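Local coordinates for SIR4-interacting protein SIF2 (Saccharomyces cerevisiae, PDB 1R5M) that antagonizes telomeric silencing in yeast, and acts as a transcription corepressor that belongs to the Set3C complex, at residues F35-E41 / L384-Y388; W53-E58 / W402-K408; E254-N259 / W297-D301; D341-Y345 / Y357-N363. All blocks are in the same frame, centred on the assembly; numbering follows the deposited sequence.

How the contacts relate
Eight WD repeats arranged in a ring pose a general problem, how to join the two ends of the chain, and this propeller illustrates a solution. Near the start of the modelled chain, residues 35-41 pair with the much later 384-388, closing contact 1; residues 53-58 likewise meet 402-408 in contact 2. These two long closures cross, since their segments alternate along the chain. Both enclose contact 3, between repeats WD 5 and WD 6, and contact 4, which follows in series around a hairpin of WD 7. Contact 4 touches all the others: K344 and D358 meet Y385 of contact 1, K344 also meets W402 of contact 2, and L359 meets V298 of contact 3.

Contact 1 of 4, residues F35-E41 / L384-Y388; sequences FVKILKE and LYASY
Ring closure in a beta propeller often borrows an N-terminal strand for the last blade; here that strand, 37-44, pairs in parallel with strand 380-388 of the preceding blade. K37 bridges A386 (CA-CA 4.2 Å) and I38 bridges S387 (5.3 Å), K37 and A386 on one face, I38 and S387 on the other. Backbone hydrogen bonds join K37 N to Y385 O (3.0 Å), S387 N to K37 O (2.9 Å) and L39 N to S387 O (2.9 Å). Water 1 bridges F35 O (2.6 Å) and Y385 O (2.7 Å). Y385 (-85/-44) forms a classic bulge with A386 opposite V356. Its t rotamer sets the ring under K37 CD (CH-pi, 4.2 Å to centroid); K344 adds a cation-pi contact on the other face, and Y385 OH hydrogen-bonds P424 O. L39 O lies 3.3 Å from Y388 CD1 at the ring edge; Y388 OH hydrogen-bonds S419. Backbone bonds thus fix the pairing, while L39 CD2 on A386 CB (3.5 Å), V36 on L384 and K37 on Y385 add packing.

Contact 2 of 4, residues W53-E58 / W402-K408; sequences WNPLDE and WNCAGNK
The indole of W53 (chi1 m, chi2 81°) reaches toward 402-408 and receives N403 CB over its six-membered ring, a CH-pi contact 3.6 Å from the centroid. K408, chi1 m, brings CD to 3.9 Å from W53 CH2. N403 takes chi1 p, and both ends of its amide are used: ND2 donates to E58 O (3.0 Å) and to N407 OD1 (2.8 Å), whereas OD1 accepts from N407 N (3.0 Å) and K408 N (3.1 Å), bracing the type I turn N403-G406. These segments connect the first and second strands of WD 1 and WD 8, first and last blades of the propeller, so the contact spans the seam where the ring closes. E58, chi1 p, chi2 t and chi3 82°, stretches across to 402-408, where OE2 accepts from N407 ND2 at 3.2 Å. C404, also chi1 p, tucks SG 3.3 Å from E58 N. Water 3 links N54 O (2.7 Å), D57 O (2.8 Å) and C404 N (2.9 Å); water 2 joins W53 N (3.0 Å) to W402 O (2.7 Å). N54, chi1 t, closes an Asx turn through OD1 with L56 N at 2.9 Å, its ND2 bonding G120 O.

Contact 3 of 4, residues E254-N259 / W297-D301; sequences EFNDTN and WVGDD
Taken in order, 297-301 shows how one propeller blade leans on its neighbour with few residues. W297, on strand 292-298, points toward 254-259 in an m rotamer with chi2 98°. Its NE1 donates to E254 O at 3.0 Å, in the plane of the indole, and N256 CB lies over the five-membered ring, 3.6 Å from the centroid and only 11° off the normal, a well-centred CH-pi contact. Further along the indole, on the same side as N256 CB, N259 ND2 lies 3.4 Å from W297 CZ3. V298 then turns away from the other segment. G299 bends the chain at positive phi (73/-150), bringing D300 alongside the turn at 257-259. There N259 ND2 donates to D300 O at 2.9 Å; chi1 of N259 is p, and its OD1 binds L261 N within its own blade. T258 CG2 adds a contact of 3.3 Å to D300 OD1. The CA atoms of N256 and W297 stay 7.1 Å apart and those of N259 and D300 6.1 Å, so side chains span the gap between the blades of WD 5 and WD 6. Around this joint, W297 packs on L261 and L263 of strand 261-266 and on V303 of strand 302-307; F255 faces V215 of strand 213-216, and V298 meets L359, just ahead of helix 360-363.

Contact 4 of 4, residues D341-Y345 / Y357-N363; sequences DGQKY and YDLKKLN
An antiparallel hairpin within a single blade, that of repeat WD 7, is seen here at its open end, where strand 344-349 begins and strand 354-358 gives way to the short helix 360-363. Y345 and Y357 form a hydrogen-bonded pair (Y345 N to Y357 O, 3.0 Å; Y357 N to Y345 O, 2.7 Å), and K344 and D358 the next, non-hydrogen-bonded pair, CA-CA 4.9 Å. Pairing runs one step further as L359 N donates to Q343 O at 2.8 Å. K344, chi1 and chi2 both m, curls its NZ to D358 OD1 in a salt bridge of 2.9 Å. D358 (chi1 t) uses the same oxygen to accept from K360 N at 3.1 Å, a capping bond at the helix start. Q343, likewise m, m, receives N363 ND2 on OE1 at 3.0 Å, while water 4 joins Q343 NE2 (3.2 Å) to K360 O (2.7 Å). Before it, D341 OD1 accepts from Q343 N at 2.8 Å in an Asx turn. On one side Y345 and L359 pack against strands 292-298 and 302-307 of the preceding blade; along the sheet, Y357 touches I382 and L384 of strand 380-388.

Contact 1 of 4, residues F35-E41 / L384-Y388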
loop_
_atom_site.group_PDB
_atom_site.type_symbol
_atom_site.label_atom_id
_atom_site.label_comp_id
_atom_site.label_asym_id
_atom_site.label_seq_id
_atom_site.Cartn_x
_atom_site.Cartn_y
_atom_site.Cartn_z
ATOM N N PHE A 35 19.819 17.772 12.242
ATOM C CA PHE A 35 20.643 16.609 11.928
ATOM C C PHE A 35 19.876 15.575 11.101
ATOM O O PHE A 35 18.913 14.976 11.577
ATOM C CB PHE A 35 21.167 15.983 13.232
ATOM C CG PHE A 35 21.596 14.544 13.101
ATOM C CD1 PHE A 35 22.378 14.122 12.029
ATOM C CD2 PHE A 35 21.218 13.608 14.060
ATOM C CE1 PHE A 35 22.771 12.791 11.914
ATOM C CE2 PHE A 35 21.608 12.275 13.956
ATOM C CZ PHE A 35 22.385 11.866 12.879
ATOM N N VAL A 36 20.309 15.384 9.858
ATOM C CA VAL A 36 19.680 14.418 8.961
ATOM C C VAL A 36 20.522 13.150 8.938
ATOM O O VAL A 36 21.719 13.196 8.653
ATOM C CB VAL A 36 19.587 14.957 7.516
ATOM C CG1 VAL A 36 19.006 13.887 6.598
ATOM C CG2 VAL A 36 18.732 16.218 7.479
ATOM N N LYS A 37 19.903 12.016 9.241
ATOM C CA LYS A 37 20.623 10.751 9.246
ATOM C C LYS A 37 20.797 10.222 7.829
ATOM O O LYS A 37 19.917 10.382 6.987
ATOM C CB LYS A 37 19.868 9.720 10.086
ATOM C CG LYS A 37 19.694 10.125 11.541
ATOM C CD LYS A 37 18.877 9.096 12.301
ATOM C CE LYS A 37 18.588 9.564 13.719
ATOM N NZ LYS A 37 19.838 9.836 14.477
ATOM N N ILE A 38 21.947 9.612 7.566
ATOM C CA ILE A 38 22.212 9.035 6.255
ATOM C C ILE A 38 22.098 7.527 6.453
ATOM O O ILE A 38 22.932 6.897 7.113
ATOM C CB ILE A 38 23.614 9.425 5.743
ATOM C CG1 ILE A 38 23.754 10.952 5.755
ATOM C CG2 ILE A 38 23.810 8.901 4.323
ATOM C CD1 ILE A 38 25.115 11.463 5.306
ATOM N N LEU A 39 21.038 6.962 5.888
ATOM C CA LEU A 39 20.737 5.543 6.027
ATOM C C LEU A 39 21.692 4.609 5.306
ATOM O O LEU A 39 22.182 4.914 4.215
ATOM C CB LEU A 39 19.306 5.290 5.552
ATOM C CG LEU A 39 18.237 6.156 6.229
ATOM C CD1 LEU A 39 16.896 5.892 5.560
ATOM C CD2 LEU A 39 18.165 5.855 7.730
ATOM N N LYS A 40 21.942 3.459 5.922
ATOM C CA LYS A 40 22.836 2.463 5.350
ATOM C C LYS A 40 22.089 1.196 4.964
ATOM O O LYS A 40 21.094 0.830 5.591
ATOM C CB LYS A 40 23.924 2.083 6.356
ATOM C CG LYS A 40 23.405 1.260 7.529
ATOM C CD LYS A 40 24.503 0.943 8.528
ATOM C CE LYS A 40 23.963 0.093 9.663
ATOM N NZ LYS A 40 24.925 -0.011 10.792
ATOM N N GLU A 41 22.578 0.528 3.929
ATOM C CA GLU A 41 21.984 -0.732 3.512
ATOM C C GLU A 41 22.528 -1.808 4.450
ATOM O O GLU A 41 23.712 -1.795 4.793
ATOM C CB GLU A 41 22.383 -1.063 2.074
ATOM C CG GLU A 41 22.118 -2.513 1.690
ATOM C CD GLU A 41 22.505 -2.824 0.261
ATOM O OE1 GLU A 41 21.746 -2.449 -0.658
ATOM O OE2 GLU A 41 23.575 -3.439 0.056
ATOM N N LEU A 384 12.863 16.486 8.309
ATOM C CA LEU A 384 13.484 15.398 7.565
ATOM C C LEU A 384 14.328 14.616 8.566
ATOM O O LEU A 384 15.291 15.138 9.128
ATOM C CB LEU A 384 14.371 15.939 6.443
ATOM C CG LEU A 384 15.117 14.879 5.628
ATOM C CD1 LEU A 384 14.121 13.906 4.995
ATOM C CD2 LEU A 384 15.953 15.561 4.553
ATOM N N TYR A 385 13.958 13.362 8.791
ATOM C CA TYR A 385 14.657 12.517 9.749
ATOM C C TYR A 385 15.886 11.827 9.172
ATOM O O TYR A 385 16.944 11.783 9.809
ATOM C CB TYR A 385 13.685 11.460 10.283
ATOM C CG TYR A 385 14.242 10.564 11.363
ATOM C CD1 TYR A 385 14.535 11.065 12.630
ATOM C CD2 TYR A 385 14.463 9.207 11.125
ATOM C CE1 TYR A 385 15.030 10.238 13.633
ATOM C CE2 TYR A 385 14.959 8.372 12.121
ATOM C CZ TYR A 385 15.238 8.894 13.371
ATOM O OH TYR A 385 15.721 8.071 14.362
ATOM N N ALA A 386 15.743 11.287 7.967
ATOM C CA ALA A 386 16.836 10.568 7.333
ATOM C C ALA A 386 16.635 10.442 5.831
ATOM O O ALA A 386 15.529 10.624 5.325
ATOM C CB ALA A 386 16.954 9.182 7.955
ATOM N N SER A 387 17.718 10.130 5.125
ATOM C CA SER A 387 17.673 9.958 3.677
ATOM C C SER A 387 18.554 8.792 3.243
ATOM O O SER A 387 19.558 8.482 3.890
ATOM C CB SER A 387 18.154 11.229 2.967
ATOM O OG SER A 387 17.332 12.343 3.255
ATOM N N TYR A 388 18.159 8.146 2.148
ATOM C CA TYR A 388 18.900 7.028 1.569
ATOM C C TYR A 388 19.063 7.345 0.085
ATOM O O TYR A 388 18.081 7.620 -0.607
ATOM C CB TYR A 388 18.125 5.718 1.734
ATOM C CG TYR A 388 18.855 4.501 1.208
ATOM C CD1 TYR A 388 20.060 4.087 1.775
ATOM C CD2 TYR A 388 18.334 3.752 0.151
ATOM C CE1 TYR A 388 20.729 2.952 1.307
ATOM C CE2 TYR A 388 18.993 2.619 -0.324
ATOM C CZ TYR A 388 20.188 2.224 0.259
ATOM O OH TYR A 388 20.835 1.096 -0.197
HETATM O O HOH W 1 17.465 12.965 12.201
#

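Contact 2 of 4, residues W53-E58 / W402-K408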
loop_
_atom_site.group_PDB
_atom_site.type_symbol
_atom_site.label_atom_id
_atom_site.label_comp_id
_atom_site.label_asym_id
_atom_site.label_seq_id
_atom_site.Cartn_x
_atom_site.Cartn_y
_atom_site.Cartn_z
ATOM N N TRP A 53 6.403 -6.506 4.671
ATOM C CA TRP A 53 6.857 -7.196 5.872
ATOM C C TRP A 53 5.702 -7.809 6.644
ATOM O O TRP A 53 4.570 -7.332 6.580
ATOM C CB TRP A 53 7.606 -6.228 6.791
ATOM C CG TRP A 53 8.872 -5.684 6.214
ATOM C CD1 TRP A 53 8.994 -4.653 5.328
ATOM C CD2 TRP A 53 10.203 -6.128 6.505
ATOM N NE1 TRP A 53 10.323 -4.424 5.049
ATOM C CE2 TRP A 53 11.086 -5.316 5.759
ATOM C CE3 TRP A 53 10.735 -7.134 7.323
ATOM C CZ2 TRP A 53 12.477 -5.477 5.808
ATOM C CZ3 TRP A 53 12.121 -7.295 7.372
ATOM C CH2 TRP A 53 12.972 -6.468 6.617
ATOM N N ASN A 54 5.997 -8.875 7.379
ATOM C CA ASN A 54 4.979 -9.533 8.176
ATOM C C ASN A 54 4.487 -8.536 9.226
ATOM O O ASN A 54 5.286 -7.861 9.875
ATOM C CB ASN A 54 5.572 -10.769 8.840
ATOM C CG ASN A 54 4.518 -11.626 9.498
ATOM O OD1 ASN A 54 4.014 -11.298 10.571
ATOM N ND2 ASN A 54 4.164 -12.727 8.846
ATOM N N PRO A 55 3.162 -8.428 9.410
ATOM C CA PRO A 55 2.641 -7.479 10.395
ATOM C C PRO A 55 2.972 -7.747 11.860
ATOM O O PRO A 55 2.876 -6.840 12.689
ATOM C CB PRO A 55 1.135 -7.497 10.126
ATOM C CG PRO A 55 0.898 -8.898 9.645
ATOM C CD PRO A 55 2.066 -9.127 8.712
ATOM N N LEU A 56 3.372 -8.970 12.184
ATOM C CA LEU A 56 3.672 -9.299 13.575
ATOM C C LEU A 56 5.091 -9.781 13.855
ATOM O O LEU A 56 5.502 -9.845 15.014
ATOM C CB LEU A 56 2.662 -10.329 14.088
ATOM C CG LEU A 56 1.220 -9.811 14.144
ATOM C CD1 LEU A 56 0.292 -10.918 14.607
ATOM C CD2 LEU A 56 1.142 -8.617 15.089
ATOM N N ASP A 57 5.840 -10.115 12.809
ATOM C CA ASP A 57 7.214 -10.583 12.975
ATOM C C ASP A 57 8.146 -9.600 12.271
ATOM O O ASP A 57 8.204 -9.559 11.042
ATOM C CB ASP A 57 7.378 -11.976 12.366
ATOM C CG ASP A 57 8.687 -12.632 12.760
ATOM O OD1 ASP A 57 9.713 -11.923 12.836
ATOM O OD2 ASP A 57 8.692 -13.861 12.986
ATOM N N GLU A 58 8.888 -8.824 13.054
ATOM C CA GLU A 58 9.785 -7.817 12.498
ATOM C C GLU A 58 10.906 -8.347 11.612
ATOM O O GLU A 58 11.539 -7.574 10.893
ATOM C CB GLU A 58 10.395 -6.978 13.625
ATOM C CG GLU A 58 11.548 -7.642 14.365
ATOM C CD GLU A 58 12.244 -6.678 15.309
ATOM O OE1 GLU A 58 11.744 -6.474 16.435
ATOM O OE2 GLU A 58 13.283 -6.109 14.914
ATOM N N TRP A 402 7.853 -0.881 5.314
ATOM C CA TRP A 402 8.387 -0.857 6.677
ATOM C C TRP A 402 8.192 -2.189 7.387
ATOM O O TRP A 402 7.143 -2.823 7.236
ATOM C CB TRP A 402 7.637 0.144 7.552
ATOM C CG TRP A 402 7.820 1.593 7.290
ATOM C CD1 TRP A 402 7.044 2.393 6.498
ATOM C CD2 TRP A 402 8.756 2.454 7.938
ATOM N NE1 TRP A 402 7.434 3.706 6.628
ATOM C CE2 TRP A 402 8.485 3.769 7.506
ATOM C CE3 TRP A 402 9.798 2.240 8.851
ATOM C CZ2 TRP A 402 9.216 4.869 7.959
ATOM C CZ3 TRP A 402 10.526 3.336 9.302
ATOM C CH2 TRP A 402 10.231 4.632 8.855
ATOM N N ASN A 403 9.167 -2.603 8.193
ATOM C CA ASN A 403 8.956 -3.819 8.966
ATOM C C ASN A 403 8.104 -3.341 10.149
ATOM O O ASN A 403 7.992 -2.132 10.386
ATOM C CB ASN A 403 10.288 -4.480 9.379
ATOM C CG ASN A 403 10.988 -3.794 10.538
ATOM O OD1 ASN A 403 10.907 -2.583 10.723
ATOM N ND2 ASN A 403 11.722 -4.590 11.313
ATOM N N CYS A 404 7.477 -4.258 10.873
ATOM C CA CYS A 404 6.583 -3.842 11.948
ATOM C C CYS A 404 7.212 -3.083 13.110
ATOM O O CYS A 404 6.527 -2.321 13.793
ATOM C CB CYS A 404 5.780 -5.045 12.470
ATOM S SG CYS A 404 6.729 -6.376 13.235
ATOM N N ALA A 405 8.509 -3.272 13.324
ATOM C CA ALA A 405 9.210 -2.597 14.413
ATOM C C ALA A 405 9.663 -1.195 14.018
ATOM O O ALA A 405 10.050 -0.391 14.870
ATOM C CB ALA A 405 10.409 -3.431 14.849
ATOM N N GLY A 406 9.618 -0.906 12.723
ATOM C CA GLY A 406 10.029 0.401 12.243
ATOM C C GLY A 406 11.529 0.629 12.192
ATOM O O GLY A 406 11.972 1.777 12.124
ATOM N N ASN A 407 12.320 -0.441 12.219
ATOM C CA ASN A 407 13.773 -0.284 12.166
ATOM C C ASN A 407 14.382 -0.753 10.849
ATOM O O ASN A 407 15.604 -0.761 10.691
ATOM C CB ASN A 407 14.451 -1.010 13.340
ATOM C CG ASN A 407 14.046 -2.470 13.452
ATOM O OD1 ASN A 407 13.892 -3.167 12.453
ATOM N ND2 ASN A 407 13.892 -2.943 14.683
ATOM N N LYS A 408 13.530 -1.139 9.903
ATOM C CA LYS A 408 13.990 -1.588 8.594
ATOM C C LYS A 408 12.991 -1.220 7.507
ATOM O O LYS A 408 11.779 -1.235 7.730
ATOM C CB LYS A 408 14.185 -3.109 8.568
ATOM C CG LYS A 408 15.256 -3.632 9.513
ATOM C CD LYS A 408 15.362 -5.144 9.427
ATOM C CE LYS A 408 16.404 -5.675 10.396
ATOM N NZ LYS A 408 16.097 -5.278 11.800
HETATM O O HOH W 2 5.435 -3.806 5.401
HETATM O O HOH W 3 7.786 -6.970 9.956
#

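Contact 3 of 4, residues E254-N259 / W297-D301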
loop_
_atom_site.group_PDB
_atom_site.type_symbol
_atom_site.label_atom_id
_atom_site.label_comp_id
_atom_site.label_asym_id
_atom_site.label_seq_id
_atom_site.Cartn_x
_atom_site.Cartn_y
_atom_site.Cartn_z
ATOM N N GLU A 254 -8.329 4.028 2.523
ATOM C CA GLU A 254 -7.844 3.595 3.832
ATOM C C GLU A 254 -8.867 3.872 4.922
ATOM O O GLU A 254 -9.210 5.028 5.194
ATOM C CB GLU A 254 -6.542 4.322 4.183
ATOM C CG GLU A 254 -5.340 3.941 3.331
ATOM C CD GLU A 254 -4.805 2.557 3.653
ATOM O OE1 GLU A 254 -5.284 1.944 4.630
ATOM O OE2 GLU A 254 -3.902 2.089 2.930
ATOM N N PHE A 255 -9.350 2.809 5.554
ATOM C CA PHE A 255 -10.332 2.945 6.618
ATOM C C PHE A 255 -9.658 2.908 7.985
ATOM O O PHE A 255 -8.775 2.084 8.230
ATOM C CB PHE A 255 -11.366 1.816 6.531
ATOM C CG PHE A 255 -12.480 1.934 7.533
ATOM C CD1 PHE A 255 -13.441 2.934 7.412
ATOM C CD2 PHE A 255 -12.571 1.042 8.597
ATOM C CE1 PHE A 255 -14.482 3.044 8.337
ATOM C CE2 PHE A 255 -13.605 1.143 9.526
ATOM C CZ PHE A 255 -14.561 2.144 9.395
ATOM N N ASN A 256 -10.078 3.811 8.863
ATOM C CA ASN A 256 -9.556 3.893 10.224
ATOM C C ASN A 256 -10.630 3.242 11.102
ATOM O O ASN A 256 -11.727 3.778 11.260
ATOM C CB ASN A 256 -9.329 5.369 10.584
ATOM C CG ASN A 256 -8.772 5.568 11.984
ATOM O OD1 ASN A 256 -7.928 6.441 12.209
ATOM N ND2 ASN A 256 -9.255 4.781 12.935
ATOM N N ASP A 257 -10.308 2.078 11.659
ATOM C CA ASP A 257 -11.263 1.331 12.469
ATOM C C ASP A 257 -11.538 1.907 13.852
ATOM O O ASP A 257 -12.404 1.406 14.570
ATOM C CB ASP A 257 -10.808 -0.126 12.591
ATOM C CG ASP A 257 -11.935 -1.052 13.005
ATOM O OD1 ASP A 257 -13.028 -0.959 12.407
ATOM O OD2 ASP A 257 -11.728 -1.877 13.920
ATOM N N THR A 258 -10.810 2.952 14.232
ATOM C CA THR A 258 -11.034 3.575 15.532
ATOM C C THR A 258 -12.014 4.736 15.407
ATOM O O THR A 258 -13.008 4.784 16.132
ATOM C CB THR A 258 -9.723 4.081 16.159
ATOM O OG1 THR A 258 -8.856 2.968 16.412
ATOM C CG2 THR A 258 -10.007 4.799 17.478
ATOM N N ASN A 259 -11.748 5.670 14.495
ATOM C CA ASN A 259 -12.653 6.800 14.317
ATOM C C ASN A 259 -13.758 6.496 13.299
ATOM O O ASN A 259 -14.651 7.313 13.076
ATOM C CB ASN A 259 -11.885 8.071 13.912
ATOM C CG ASN A 259 -11.155 7.930 12.592
ATOM O OD1 ASN A 259 -11.442 7.034 11.806
ATOM N ND2 ASN A 259 -10.213 8.835 12.336
ATOM N N TRP A 297 -3.455 7.341 7.316
ATOM C CA TRP A 297 -3.954 7.956 8.525
ATOM C C TRP A 297 -2.746 8.145 9.426
ATOM O O TRP A 297 -1.819 7.330 9.419
ATOM C CB TRP A 297 -4.950 7.037 9.241
ATOM C CG TRP A 297 -6.308 7.081 8.668
ATOM C CD1 TRP A 297 -6.856 6.205 7.776
ATOM C CD2 TRP A 297 -7.291 8.085 8.907
ATOM N NE1 TRP A 297 -8.126 6.607 7.443
ATOM C CE2 TRP A 297 -8.419 7.762 8.122
ATOM C CE3 TRP A 297 -7.330 9.234 9.709
ATOM C CZ2 TRP A 297 -9.576 8.547 8.113
ATOM C CZ3 TRP A 297 -8.481 10.017 9.702
ATOM C CH2 TRP A 297 -9.590 9.667 8.906
ATOM N N VAL A 298 -2.748 9.237 10.178
ATOM C CA VAL A 298 -1.690 9.517 11.139
ATOM C C VAL A 298 -2.502 9.677 12.414
ATOM O O VAL A 298 -2.994 10.762 12.731
ATOM C CB VAL A 298 -0.940 10.820 10.812
ATOM C CG1 VAL A 298 0.102 11.097 11.884
ATOM C CG2 VAL A 298 -0.270 10.703 9.444
ATOM N N GLY A 299 -2.664 8.578 13.138
ATOM C CA GLY A 299 -3.479 8.632 14.334
ATOM C C GLY A 299 -4.925 8.726 13.881
ATOM O O GLY A 299 -5.280 8.239 12.801
ATOM N N ASP A 300 -5.759 9.379 14.681
ATOM C CA ASP A 300 -7.174 9.508 14.364
ATOM C C ASP A 300 -7.605 10.908 13.940
ATOM O O ASP A 300 -8.728 11.088 13.475
ATOM C CB ASP A 300 -8.009 9.097 15.579
ATOM C CG ASP A 300 -7.771 7.661 15.995
ATOM O OD1 ASP A 300 -8.004 7.346 17.183
ATOM O OD2 ASP A 300 -7.361 6.845 15.141
ATOM N N ASP A 301 -6.725 11.892 14.095
ATOM C CA ASP A 301 -7.079 13.271 13.769
ATOM C C ASP A 301 -6.309 13.887 12.611
ATOM O O ASP A 301 -6.496 15.064 12.304
ATOM C CB ASP A 301 -6.884 14.170 14.995
ATOM C CG ASP A 301 -7.437 13.559 16.265
ATOM O OD1 ASP A 301 -8.619 13.158 16.273
ATOM O OD2 ASP A 301 -6.683 13.490 17.260
#

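Contact 4 of 4, residues D341-Y345 / Y357-N363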
loop_
_atom_site.group_PDB
_atom_site.type_symbol
_atom_site.label_atom_id
_atom_site.label_comp_id
_atom_site.label_asym_id
_atom_site.label_seq_id
_atom_site.Cartn_x
_atom_site.Cartn_y
_atom_site.Cartn_z
ATOM N N ASP A 341 4.085 2.690 13.978
ATOM C CA ASP A 341 3.771 3.563 15.102
ATOM C C ASP A 341 3.215 4.925 14.696
ATOM O O ASP A 341 2.897 5.751 15.553
ATOM C CB ASP A 341 5.000 3.732 16.014
ATOM C CG ASP A 341 6.123 4.533 15.370
ATOM O OD1 ASP A 341 5.963 5.010 14.227
ATOM O OD2 ASP A 341 7.178 4.692 16.026
ATOM N N GLY A 342 3.096 5.143 13.388
ATOM C CA GLY A 342 2.562 6.393 12.869
ATOM C C GLY A 342 3.404 7.630 13.123
ATOM O O GLY A 342 2.922 8.750 12.965
ATOM N N GLN A 343 4.664 7.434 13.495
ATOM C CA GLN A 343 5.556 8.551 13.795
ATOM C C GLN A 343 6.538 8.895 12.680
ATOM O O GLN A 343 7.228 9.911 12.750
ATOM C CB GLN A 343 6.338 8.250 15.077
ATOM C CG GLN A 343 5.455 8.050 16.302
ATOM C CD GLN A 343 4.927 9.359 16.857
ATOM O OE1 GLN A 343 4.439 10.210 16.116
ATOM N NE2 GLN A 343 5.020 9.521 18.171
ATOM N N LYS A 344 6.605 8.051 11.656
ATOM C CA LYS A 344 7.526 8.279 10.547
ATOM C C LYS A 344 6.850 8.009 9.212
ATOM O O LYS A 344 6.032 7.098 9.099
ATOM C CB LYS A 344 8.745 7.361 10.687
ATOM C CG LYS A 344 9.533 7.533 11.986
ATOM C CD LYS A 344 10.346 8.817 11.977
ATOM C CE LYS A 344 11.156 8.972 13.261
ATOM N NZ LYS A 344 10.276 9.155 14.453
ATOM N N TYR A 345 7.191 8.803 8.205
ATOM C CA TYR A 345 6.618 8.633 6.873
ATOM C C TYR A 345 7.766 8.572 5.874
ATOM O O TYR A 345 8.550 9.515 5.766
ATOM C CB TYR A 345 5.687 9.803 6.533
ATOM C CG TYR A 345 4.781 9.533 5.350
ATOM C CD1 TYR A 345 3.801 8.543 5.416
ATOM C CD2 TYR A 345 4.901 10.262 4.170
ATOM C CE1 TYR A 345 2.957 8.286 4.331
ATOM C CE2 TYR A 345 4.062 10.013 3.076
ATOM C CZ TYR A 345 3.094 9.024 3.167
ATOM O OH TYR A 345 2.255 8.778 2.102
ATOM N N TYR A 357 10.439 11.120 6.952
ATOM C CA TYR A 357 10.005 12.311 7.674
ATOM C C TYR A 357 9.554 11.957 9.084
ATOM O O TYR A 357 8.962 10.903 9.316
ATOM C CB TYR A 357 8.875 12.997 6.903
ATOM C CG TYR A 357 9.354 13.610 5.610
ATOM C CD1 TYR A 357 9.995 14.849 5.603
ATOM C CD2 TYR A 357 9.232 12.924 4.401
ATOM C CE1 TYR A 357 10.507 15.388 4.423
ATOM C CE2 TYR A 357 9.738 13.454 3.219
ATOM C CZ TYR A 357 10.377 14.685 3.237
ATOM O OH TYR A 357 10.906 15.200 2.076
ATOM N N ASP A 358 9.847 12.848 10.025
ATOM C CA ASP A 358 9.498 12.634 11.420
ATOM C C ASP A 358 8.235 13.407 11.772
ATOM O O ASP A 358 8.176 14.629 11.621
ATOM C CB ASP A 358 10.666 13.075 12.304
ATOM C CG ASP A 358 10.417 12.820 13.773
ATOM O OD1 ASP A 358 9.573 11.960 14.103
ATOM O OD2 ASP A 358 11.086 13.472 14.601
ATOM N N LEU A 359 7.226 12.679 12.237
ATOM C CA LEU A 359 5.949 13.276 12.600
ATOM C C LEU A 359 5.775 13.369 14.113
ATOM O O LEU A 359 4.784 13.914 14.587
ATOM C CB LEU A 359 4.805 12.436 12.022
ATOM C CG LEU A 359 4.897 12.017 10.552
ATOM C CD1 LEU A 359 3.670 11.178 10.187
ATOM C CD2 LEU A 359 4.978 13.247 9.661
ATOM N N LYS A 360 6.741 12.844 14.860
ATOM C CA LYS A 360 6.673 12.831 16.320
ATOM C C LYS A 360 6.237 14.134 16.984
ATOM O O LYS A 360 5.235 14.163 17.700
ATOM C CB LYS A 360 8.016 12.390 16.909
ATOM C CG LYS A 360 7.990 12.222 18.421
ATOM C CD LYS A 360 9.296 11.654 18.947
ATOM C CE LYS A 360 9.232 11.435 20.452
ATOM N NZ LYS A 360 10.486 10.828 20.987
ATOM N N LYS A 361 6.983 15.210 16.761
ATOM C CA LYS A 361 6.638 16.488 17.375
ATOM C C LYS A 361 5.298 17.012 16.875
ATOM O O LYS A 361 4.522 17.587 17.641
ATOM C CB LYS A 361 7.745 17.511 17.116
ATOM C CG LYS A 361 9.111 17.046 17.605
ATOM C CD LYS A 361 9.039 16.542 19.042
ATOM C CE LYS A 361 10.351 15.908 19.479
ATOM N NZ LYS A 361 10.247 15.320 20.844
ATOM N N LEU A 362 5.024 16.804 15.592
ATOM C CA LEU A 362 3.768 17.249 15.007
ATOM C C LEU A 362 2.589 16.494 15.619
ATOM O O LEU A 362 1.463 16.994 15.628
ATOM C CB LEU A 362 3.798 17.052 13.488
ATOM C CG LEU A 362 4.678 18.051 12.725
ATOM C CD1 LEU A 362 4.971 17.539 11.326
ATOM C CD2 LEU A 362 3.975 19.404 12.675
ATOM N N ASN A 363 2.853 15.297 16.139
ATOM C CA ASN A 363 1.811 14.481 16.761
ATOM C C ASN A 363 1.728 14.684 18.269
ATOM O O ASN A 363 0.722 14.341 18.888
ATOM C CB ASN A 363 2.042 12.991 16.484
ATOM C CG ASN A 363 1.684 12.596 15.067
ATOM O OD1 ASN A 363 0.729 13.115 14.493
ATOM N ND2 ASN A 363 2.437 11.656 14.502
HETATM O O HOH W 4 4.054 12.380 19.371
#